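Side-chain contacts in fluoride-specific ion channel FluC (Bordetella pertussis, PDB 5NKQ), which conducts fluoride ions selectively across the bacterial inner membrane, lowering their toxic concentration in the cell while excluding chloride: residues A58-P61 with E62-A65; S83-S86 with A87-D91. All blocks are in the same frame, centred on the assembly; numbering follows the deposited sequence.

Interaction 1 of 2, residues A58-P61 with E62-A65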
loop_
_atom_site.group_PDB
_atom_site.type_symbol
_atom_site.label_atom_id
_atom_site.label_comp_id
_atom_site.label_asym_id
_atom_site.label_seq_id
_atom_site.Cartn_x
_atom_site.Cartn_y
_atom_site.Cartn_z
ATOM N N ALA A 58 -14.754 -4.458 16.130
ATOM C CA ALA A 58 -14.621 -4.553 17.581
ATOM C C ALA A 58 -15.972 -4.448 18.278
ATOM O O ALA A 58 -16.163 -5.035 19.349
ATOM C CB ALA A 58 -13.674 -3.467 18.092
ATOM N N SER A 59 -16.914 -3.714 17.693
ATOM C CA SER A 59 -18.247 -3.564 18.260
ATOM C C SER A 59 -19.221 -4.627 17.772
ATOM O O SER A 59 -20.364 -4.661 18.241
ATOM C CB SER A 59 -18.801 -2.171 17.943
ATOM O OG SER A 59 -18.819 -1.935 16.546
ATOM N N HIS A 60 -18.806 -5.488 16.846
ATOM C CA HIS A 60 -19.635 -6.585 16.345
ATOM C C HIS A 60 -18.808 -7.863 16.306
ATOM O O HIS A 60 -18.432 -8.344 15.230
ATOM C CB HIS A 60 -20.204 -6.260 14.963
ATOM C CG HIS A 60 -21.197 -5.141 14.964
ATOM N ND1 HIS A 60 -20.824 -3.814 15.015
ATOM C CD2 HIS A 60 -22.549 -5.149 14.917
ATOM C CE1 HIS A 60 -21.905 -3.054 15.001
ATOM N NE2 HIS A 60 -22.966 -3.840 14.942
ATOM N N PRO A 61 -18.509 -8.449 17.471
ATOM C CA PRO A 61 -17.749 -9.708 17.484
ATOM C C PRO A 61 -18.535 -10.898 16.960
ATOM O O PRO A 61 -17.928 -11.940 16.681
ATOM C CB PRO A 61 -17.393 -9.887 18.965
ATOM C CG PRO A 61 -18.483 -9.175 19.691
ATOM C CD PRO A 61 -18.854 -7.997 18.831
ATOM N N GLU A 62 -19.855 -10.778 16.814
ATOM C CA GLU A 62 -20.671 -11.863 16.286
ATOM C C GLU A 62 -20.624 -11.953 14.766
ATOM O O GLU A 62 -21.132 -12.932 14.207
ATOM C CB GLU A 62 -22.126 -11.702 16.740
ATOM C CG GLU A 62 -22.908 -10.617 16.004
ATOM C CD GLU A 62 -22.527 -9.208 16.428
ATOM O OE1 GLU A 62 -21.744 -9.058 17.389
ATOM O OE2 GLU A 62 -23.014 -8.247 15.796
ATOM N N TRP A 63 -20.040 -10.967 14.092
ATOM C CA TRP A 63 -19.944 -11.009 12.641
ATOM C C TRP A 63 -19.070 -12.182 12.209
ATOM O O TRP A 63 -17.985 -12.382 12.775
ATOM C CB TRP A 63 -19.364 -9.702 12.101
ATOM C CG TRP A 63 -20.350 -8.579 12.008
ATOM C CD1 TRP A 63 -21.674 -8.620 12.336
ATOM C CD2 TRP A 63 -20.091 -7.248 11.550
ATOM N NE1 TRP A 63 -22.254 -7.394 12.113
ATOM C CE2 TRP A 63 -21.303 -6.535 11.630
ATOM C CE3 TRP A 63 -18.950 -6.588 11.081
ATOM C CZ2 TRP A 63 -21.407 -5.195 11.259
ATOM C CZ3 TRP A 63 -19.055 -5.259 10.713
ATOM C CH2 TRP A 63 -20.275 -4.576 10.805
ATOM N N PRO A 64 -19.497 -12.976 11.228
ATOM C CA PRO A 64 -18.635 -14.048 10.721
ATOM C C PRO A 64 -17.389 -13.485 10.052
ATOM O O PRO A 64 -17.310 -12.303 9.707
ATOM C CB PRO A 64 -19.529 -14.783 9.716
ATOM C CG PRO A 64 -20.587 -13.794 9.348
ATOM C CD PRO A 64 -20.813 -12.959 10.569
ATOM N N ALA A 65 -16.401 -14.364 9.868
ATOM C CA ALA A 65 -15.096 -13.920 9.384
ATOM C C ALA A 65 -15.155 -13.405 7.951
ATOM O O ALA A 65 -14.347 -12.549 7.574
ATOM C CB ALA A 65 -14.081 -15.056 9.491
#
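His60 and Trp63 are thrown onto each other by matching first torsions: in both, CG stands beside the backbone N and anti to the carbonyl carbon (chi1 -67° for His60, -80° for Trp63). They are the first and fourth residues of a type I beta turn, closed by a hydrogen bond from Trp63 N to His60 O of 3.3 Å. Both rings therefore rise on one side of the turn and form an offset stack, centroids 4.5 Å apart, planes at 23°. Trp63 presents the broader surface: His60 CB lies 3.5 Å from the centroid of its five-membered ring, a CH-pi contact almost straight above the face, while CZ2 of Trp63 lies over the rim of the imidazole. Pro61 suits the second position of the turn, its ring restricting phi to a value close to that of a type I turn. At the third, the chain of Glu62 is bent at chi2 and doubles back beside His60, its carboxylate turned well away from the plane of the ring. The imidazole has a further hold, since His60 ND1 is hydrogen-bonded to Leu56 O in the last turn of helix 37-59. At the CD2 edge of that ring, near its plane, Glu62 OE2 comes within 3.3 Å of His60 CD2.

Interaction 2 of 2, residues S83-S86 with A87-D91; sequences STFS and AETVD
Thr89 sets its hydroxyl over a face of the Phe85 ring, OG1 lying 3.4 Å above the plane and offset toward the rim, nearest CE1. The two side chains come from successive turns of one alpha helix, in an i to i+4 relation, and the same oxygen turns to the backbone: Thr89 OG1 donates to Phe85 O at 2.9 Å. With OG1 beside its own backbone N (chi1 -59°), the threonine can reach that carbonyl, which also accepts from Thr89 N at 3.0 Å. The two donors approach from opposite faces of the carbonyl plane. Threonine suits this buried place because the helix itself satisfies its hydroxyl, and the ring can lie against it. One position earlier, Glu88 slants across Thr84. Its chain, extended beyond CG, carries OE1 to 3.6 Å from the methyl CG2 of Thr84. The carboxylate itself is held from outside the pair: OE2 by Tyr104 OH, OE1 by Thr39 OG1 and by a polar side chain of the chain of another protein. Tyr104 and Thr39 both line the fluoride pocket to which Phe85 belongs, so Glu88 probably acts as a second-shell residue that positions them. Phe85 leans on Ala105 and Ser108, and Thr89 on Tyr104, all of helix 98-126. The helix also meets the second subunit, where Ser86 OG is hydrogen-bonded to Thr116 OG1 of that subunit and Ala87 packs on its Ile50.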
loop_
_atom_site.group_PDB
_atom_site.type_symbol
_atom_site.label_atom_id
_atom_site.label_comp_id
_atom_site.label_asym_id
_atom_site.label_seq_id
_atom_site.Cartn_x
_atom_site.Cartn_y
_atom_site.Cartn_z
ATOM N N SER A 83 2.571 -0.661 -3.982
ATOM C CA SER A 83 3.459 -0.769 -5.133
ATOM C C SER A 83 3.294 0.418 -6.072
ATOM O O SER A 83 4.285 1.014 -6.514
ATOM C CB SER A 83 3.197 -2.082 -5.873
ATOM O OG SER A 83 1.824 -2.213 -6.203
ATOM N N THR A 84 2.048 0.772 -6.399
ATOM C CA THR A 84 1.812 1.928 -7.257
ATOM C C THR A 84 2.353 3.200 -6.616
ATOM O O THR A 84 2.958 4.038 -7.295
ATOM C CB THR A 84 0.319 2.070 -7.558
ATOM O OG1 THR A 84 -0.173 0.855 -8.138
ATOM C CG2 THR A 84 0.077 3.218 -8.530
ATOM N N PHE A 85 2.154 3.354 -5.304
ATOM C CA PHE A 85 2.751 4.479 -4.592
ATOM C C PHE A 85 4.271 4.448 -4.690
ATOM O O PHE A 85 4.913 5.493 -4.851
ATOM C CB PHE A 85 2.305 4.467 -3.128
ATOM C CG PHE A 85 3.216 5.232 -2.209
ATOM C CD1 PHE A 85 3.135 6.611 -2.124
ATOM C CD2 PHE A 85 4.147 4.571 -1.425
ATOM C CE1 PHE A 85 3.971 7.318 -1.280
ATOM C CE2 PHE A 85 4.986 5.273 -0.580
ATOM C CZ PHE A 85 4.896 6.648 -0.506
ATOM N N SER A 86 4.863 3.255 -4.608
ATOM C CA SER A 86 6.316 3.143 -4.656
ATOM C C SER A 86 6.858 3.508 -6.034
ATOM O O SER A 86 7.868 4.213 -6.141
ATOM C CB SER A 86 6.743 1.726 -4.268
ATOM O OG SER A 86 8.154 1.621 -4.178
ATOM N N ALA A 87 6.199 3.043 -7.098
ATOM C CA ALA A 87 6.674 3.339 -8.446
ATOM C C ALA A 87 6.503 4.815 -8.783
ATOM O O ALA A 87 7.363 5.408 -9.446
ATOM C CB ALA A 87 5.941 2.466 -9.465
ATOM N N GLU A 88 5.399 5.423 -8.342
ATOM C CA GLU A 88 5.204 6.852 -8.565
ATOM C C GLU A 88 6.263 7.669 -7.837
ATOM O O GLU A 88 6.816 8.624 -8.396
ATOM C CB GLU A 88 3.803 7.269 -8.117
ATOM C CG GLU A 88 2.678 6.672 -8.949
ATOM C CD GLU A 88 1.328 6.762 -8.258
ATOM O OE1 GLU A 88 0.298 6.804 -8.962
ATOM O OE2 GLU A 88 1.297 6.790 -7.009
ATOM N N THR A 89 6.563 7.304 -6.588
ATOM C CA THR A 89 7.575 8.028 -5.825
ATOM C C THR A 89 8.960 7.853 -6.436
ATOM O O THR A 89 9.728 8.817 -6.534
ATOM C CB THR A 89 7.564 7.560 -4.368
ATOM O OG1 THR A 89 6.268 7.794 -3.803
ATOM C CG2 THR A 89 8.607 8.308 -3.552
ATOM N N VAL A 90 9.293 6.630 -6.859
ATOM C CA VAL A 90 10.589 6.388 -7.488
ATOM C C VAL A 90 10.716 7.192 -8.777
ATOM O O VAL A 90 11.790 7.725 -9.089
ATOM C CB VAL A 90 10.789 4.879 -7.730
ATOM C CG1 VAL A 90 11.938 4.631 -8.697
ATOM C CG2 VAL A 90 11.049 4.166 -6.411
ATOM N N ASP A 91 9.623 7.310 -9.536
ATOM C CA ASP A 91 9.667 8.111 -10.756
ATOM C C ASP A 91 9.882 9.588 -10.449
ATOM O O ASP A 91 10.486 10.305 -11.256
ATOM C CB ASP A 91 8.386 7.922 -11.568
ATOM C CG ASP A 91 8.486 8.532 -12.956
ATOM O OD1 ASP A 91 9.154 7.930 -13.823
ATOM O OD2 ASP A 91 7.907 9.617 -13.179
#

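Overall arrangement
From the N terminus, helix 6-30 is followed by helix 37-59, whose end leads into interaction 1. That contact closes the short connection to helix 65-79. The chain then runs through helix 65-79 and past the sodium site to helix 83-95, where interaction 2 closes no loop but joins consecutive turns of one helix. The two contacts are in series, neither nested nor crossing. They lie on opposite sides of the chain's centre; the centres of interaction 1 and interaction 2 are about 35 Å apart, and the nearest atoms of interaction 1 and interaction 2 about 24 Å apart. Interaction 1 is a surface turn away from the fluoride and sodium sites; interaction 2 is buried and contributes Phe85 to a fluoride pocket.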